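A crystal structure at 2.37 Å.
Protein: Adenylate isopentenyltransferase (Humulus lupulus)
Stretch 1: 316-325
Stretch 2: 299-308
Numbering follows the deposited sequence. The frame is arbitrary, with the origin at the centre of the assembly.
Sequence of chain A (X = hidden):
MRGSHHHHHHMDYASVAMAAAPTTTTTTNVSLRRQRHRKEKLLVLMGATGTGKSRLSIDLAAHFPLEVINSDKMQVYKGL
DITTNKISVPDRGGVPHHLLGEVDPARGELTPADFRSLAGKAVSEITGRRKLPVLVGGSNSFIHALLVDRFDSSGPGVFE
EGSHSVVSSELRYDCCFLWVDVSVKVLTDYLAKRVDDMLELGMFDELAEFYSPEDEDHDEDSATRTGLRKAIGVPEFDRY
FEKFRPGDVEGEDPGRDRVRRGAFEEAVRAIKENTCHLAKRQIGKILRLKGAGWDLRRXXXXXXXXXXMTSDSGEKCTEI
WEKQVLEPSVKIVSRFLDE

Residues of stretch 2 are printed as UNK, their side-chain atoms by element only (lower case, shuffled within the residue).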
# COMPACT_ATOMS: atom_id res chain seq x y z
N LYS A 316 11.04 -10.54 18.55
CA LYS A 316 10.59 -9.40 19.34
C LYS A 316 9.41 -8.69 18.73
O LYS A 316 8.43 -8.44 19.41
CB LYS A 316 11.73 -8.41 19.58
CG LYS A 316 12.60 -8.80 20.75
CD LYS A 316 14.09 -8.69 20.44
CE LYS A 316 14.91 -8.77 21.73
NZ LYS A 316 14.56 -7.63 22.64
N CYS A 317 9.52 -8.37 17.45
CA CYS A 317 8.46 -7.68 16.73
C CYS A 317 7.16 -8.48 16.70
O CYS A 317 6.08 -7.91 16.78
CB CYS A 317 8.89 -7.39 15.30
SG CYS A 317 7.54 -6.81 14.26
N THR A 318 7.28 -9.81 16.58
CA THR A 318 6.12 -10.67 16.51
C THR A 318 5.40 -10.75 17.85
O THR A 318 4.18 -10.74 17.90
CB THR A 318 6.47 -12.12 16.12
OG1 THR A 318 7.30 -12.12 14.95
CG2 THR A 318 5.23 -12.88 15.81
N GLU A 319 6.18 -10.83 18.92
CA GLU A 319 5.60 -10.91 20.24
C GLU A 319 4.65 -9.73 20.50
O GLU A 319 3.51 -9.90 20.94
CB GLU A 319 6.71 -10.90 21.31
CG GLU A 319 7.53 -12.20 21.43
CD GLU A 319 8.37 -12.31 22.75
OE1 GLU A 319 8.97 -13.40 23.00
OE2 GLU A 319 8.43 -11.33 23.55
N ILE A 320 5.16 -8.54 20.22
CA ILE A 320 4.47 -7.28 20.47
C ILE A 320 3.24 -7.13 19.64
O ILE A 320 2.17 -6.83 20.15
CB ILE A 320 5.48 -6.11 20.24
CG1 ILE A 320 6.62 -6.25 21.31
CG2 ILE A 320 4.77 -4.80 20.31
CD1 ILE A 320 8.02 -5.78 20.95
N TRP A 321 3.39 -7.36 18.36
CA TRP A 321 2.31 -7.33 17.42
C TRP A 321 1.19 -8.33 17.79
O TRP A 321 0.01 -8.03 17.69
CB TRP A 321 2.92 -7.66 16.04
CG TRP A 321 1.97 -7.85 14.92
CD1 TRP A 321 1.43 -9.03 14.48
CD2 TRP A 321 1.50 -6.85 14.02
NE1 TRP A 321 0.69 -8.83 13.35
CE2 TRP A 321 0.71 -7.49 13.05
CE3 TRP A 321 1.67 -5.46 13.94
CZ2 TRP A 321 0.10 -6.80 12.01
CZ3 TRP A 321 1.06 -4.78 12.91
CH2 TRP A 321 0.29 -5.44 11.96
N GLU A 322 1.57 -9.51 18.25
CA GLU A 322 0.62 -10.54 18.61
C GLU A 322 -0.25 -9.99 19.70
O GLU A 322 -1.45 -10.00 19.60
CB GLU A 322 1.38 -11.79 19.08
CG GLU A 322 0.75 -13.12 18.61
CD GLU A 322 1.76 -14.14 17.98
OE1 GLU A 322 2.56 -14.70 18.77
OE2 GLU A 322 1.74 -14.38 16.73
N LYS A 323 0.39 -9.44 20.73
CA LYS A 323 -0.30 -8.87 21.88
C LYS A 323 -0.99 -7.55 21.62
O LYS A 323 -2.13 -7.36 22.01
CB LYS A 323 0.67 -8.67 23.05
CG LYS A 323 1.23 -9.95 23.62
CD LYS A 323 2.35 -9.72 24.66
CE LYS A 323 1.88 -8.88 25.90
NZ LYS A 323 0.79 -9.50 26.77
N GLN A 324 -0.31 -6.63 20.96
CA GLN A 324 -0.90 -5.31 20.77
C GLN A 324 -1.79 -5.04 19.58
O GLN A 324 -2.62 -4.14 19.61
CB GLN A 324 0.20 -4.24 20.83
CG GLN A 324 1.02 -4.28 22.13
CD GLN A 324 1.93 -3.06 22.34
OE1 GLN A 324 2.33 -2.78 23.47
NE2 GLN A 324 2.24 -2.32 21.26
N VAL A 325 -1.62 -5.83 18.54
CA VAL A 325 -2.36 -5.61 17.30
C VAL A 325 -3.26 -6.76 16.93
O VAL A 325 -4.41 -6.58 16.67
CB VAL A 325 -1.35 -5.37 16.13
CG1 VAL A 325 -2.08 -5.14 14.85
CG2 VAL A 325 -0.41 -4.21 16.46
N UNK A 299 -5.75 0.38 16.23
CA UNK A 299 -4.76 -0.58 16.73
C UNK A 299 -3.44 0.15 16.76
O UNK A 299 -3.04 0.73 15.77
c UNK A 299 -4.65 -1.81 15.81
c UNK A 299 -5.75 -3.58 14.48
c UNK A 299 -6.34 -3.34 16.92
c UNK A 299 -5.94 -2.62 15.63
N UNK A 300 -2.78 0.17 17.90
CA UNK A 300 -1.53 0.88 17.95
C UNK A 300 -0.37 -0.06 17.74
O UNK A 300 0.07 -0.76 18.66
c UNK A 300 -1.36 1.60 19.27
o UNK A 300 -0.21 3.56 20.00
c UNK A 300 -0.18 2.59 19.23
o UNK A 300 0.77 2.40 18.42
N UNK A 301 0.15 -0.03 16.52
CA UNK A 301 1.27 -0.84 16.10
C UNK A 301 2.63 -0.17 16.40
O UNK A 301 3.67 -0.68 15.98
c UNK A 301 1.16 -1.10 14.60
N UNK A 302 2.65 0.97 17.09
CA UNK A 302 3.92 1.66 17.32
C UNK A 302 5.09 0.89 17.93
O UNK A 302 6.16 0.93 17.40
o UNK A 302 2.77 3.77 17.41
c UNK A 302 5.05 3.66 18.32
c UNK A 302 3.70 2.94 18.12
N UNK A 303 4.89 0.15 19.00
CA UNK A 303 5.98 -0.54 19.58
C UNK A 303 6.39 -1.73 18.75
O UNK A 303 7.52 -2.24 18.90
o UNK A 303 7.58 0.66 22.26
c UNK A 303 6.42 1.10 22.11
o UNK A 303 6.12 2.32 22.12
c UNK A 303 5.29 0.10 21.94
c UNK A 303 5.63 -1.03 20.97
N UNK A 304 5.47 -2.20 17.92
CA UNK A 304 5.75 -3.34 17.07
C UNK A 304 6.74 -2.89 16.03
O UNK A 304 7.67 -3.61 15.70
o UNK A 304 3.52 -4.44 17.21
c UNK A 304 4.46 -3.83 16.35
N UNK A 305 6.52 -1.69 15.51
CA UNK A 305 7.37 -1.10 14.50
C UNK A 305 8.73 -0.69 15.04
O UNK A 305 9.76 -0.93 14.38
c UNK A 305 3.75 -1.54 11.08
c UNK A 305 5.80 -0.34 11.52
c UNK A 305 4.89 -0.92 10.62
c UNK A 305 4.41 -1.00 13.33
c UNK A 305 5.57 -0.38 12.87
c UNK A 305 3.51 -1.58 12.43
c UNK A 305 6.62 0.07 13.85
N UNK A 306 8.72 -0.10 16.24
CA UNK A 306 9.96 0.32 16.92
C UNK A 306 10.82 -0.94 16.99
O UNK A 306 11.95 -0.96 16.52
c UNK A 306 10.28 2.07 18.82
n UNK A 306 8.08 5.68 19.84
c UNK A 306 9.02 4.74 19.84
n UNK A 306 8.78 3.52 20.29
c UNK A 306 9.64 0.78 18.34
n UNK A 306 10.22 5.02 19.36
c UNK A 306 9.79 2.46 20.26
N UNK A 307 10.26 -2.00 17.56
CA UNK A 307 10.98 -3.28 17.66
C UNK A 307 11.35 -3.84 16.27
O UNK A 307 12.39 -4.43 16.07
c UNK A 307 10.15 -4.27 18.41
N UNK A 308 10.49 -3.62 15.30
CA UNK A 308 10.72 -4.08 13.93
C UNK A 308 11.93 -3.41 13.28
O UNK A 308 12.45 -3.91 12.30
c UNK A 308 9.47 -3.81 13.10

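Position 299 carries four side-chain carbons and no heteroatom. The second carbon from the backbone is bonded to two terminal carbons, so the chain forks there, as in leucine and not isoleucine. The CA-to-CB bond points toward stretch 1. One terminal carbon lies 4.0 Å from Val325 CG1, and the other lies 3.8 Å from Val325 O. This is Leu299.

Position 300 has two carbons, the second bearing two oxygens, which make a short carboxylate; an amide would need a nitrogen. The side-chain atoms make no contact with stretch 1; the backbone O of residue 300 lies 3.7 Å from Gln324 NE2. This is Asp300.

Position 301 has one carbon, CB, 3.9 Å from Val325 CG2 and 4.1 Å from Trp321 CZ3, at the edge of the indole. A lone carbon means Ala301, the N-cap residue of the helix that follows.

At 302 the first carbon carries one oxygen and one carbon, and the CA-to-CB bond points away from stretch 1. This is the beta-branched hydroxyl pattern of Thr302. Its OG1 and N donate to Asp300 OD1 at 2.6 and 2.7 Å, tying the helix start to the preceding strand.

Position 303 shows three carbons, the third with two oxygens. The CA-to-CB bond points toward stretch 1, and CB lies 3.6 Å from Gln324 NE2 and 3.9 Å from Ile320 CG2, but the carboxylate leads away. This is Glu303.

Position 304 has one carbon followed by one oxygen. The oxygen lies 3.4 Å from Ile320 CG2, 3.5 Å from Trp321 CB and 4.0 Å from Val325 CG2. It is also 3.1 Å from Trp321 N, but the angle is poor and no hydrogen bond is assigned; that N instead donates to Cys317 O at 3.2 Å. One carbon and a hydroxyl give Ser304.

Position 305 has one carbon leading to a ring of six carbons without an oxygen, which excludes tyrosine. CA-to-CB points away, yet the ring comes nearer, with a ring carbon 4.1 Å from Trp321 CZ3. This is Phe305.

At 306, three carbons lead to a nitrogen and then a carbon bearing two more nitrogens, a guanidinium that does not touch stretch 1. This is Arg306; its NE forms a weak, salt-bridged hydrogen bond with Glu303 OE2 at 3.4 Å.

Position 307 has a single carbon pointing toward stretch 1, with CB 3.6 Å from Ile320 CD1 and 4.2 Å from Cys317 CA: Ala307. Position 308 likewise has one carbon, CB, 3.8 Å from Cys317 SG: Ala308.

The two helices run antiparallel, at 175° and 8.1 Å apart at closest approach. Small side chains at Ser304, Ala307 and Ala308 accompany this close packing, with Ser304 seated as a knob among Cys317, Ile320, Trp321 and Val325. No clear hydrogen bond crosses the interface; across the 561 Å² of buried surface the contacts are mainly van der Waals packing, apolar pairs such as Ile320 with Ala307 together with the seated Ser304.

Stretch 2 299-308: LDATESFRAA
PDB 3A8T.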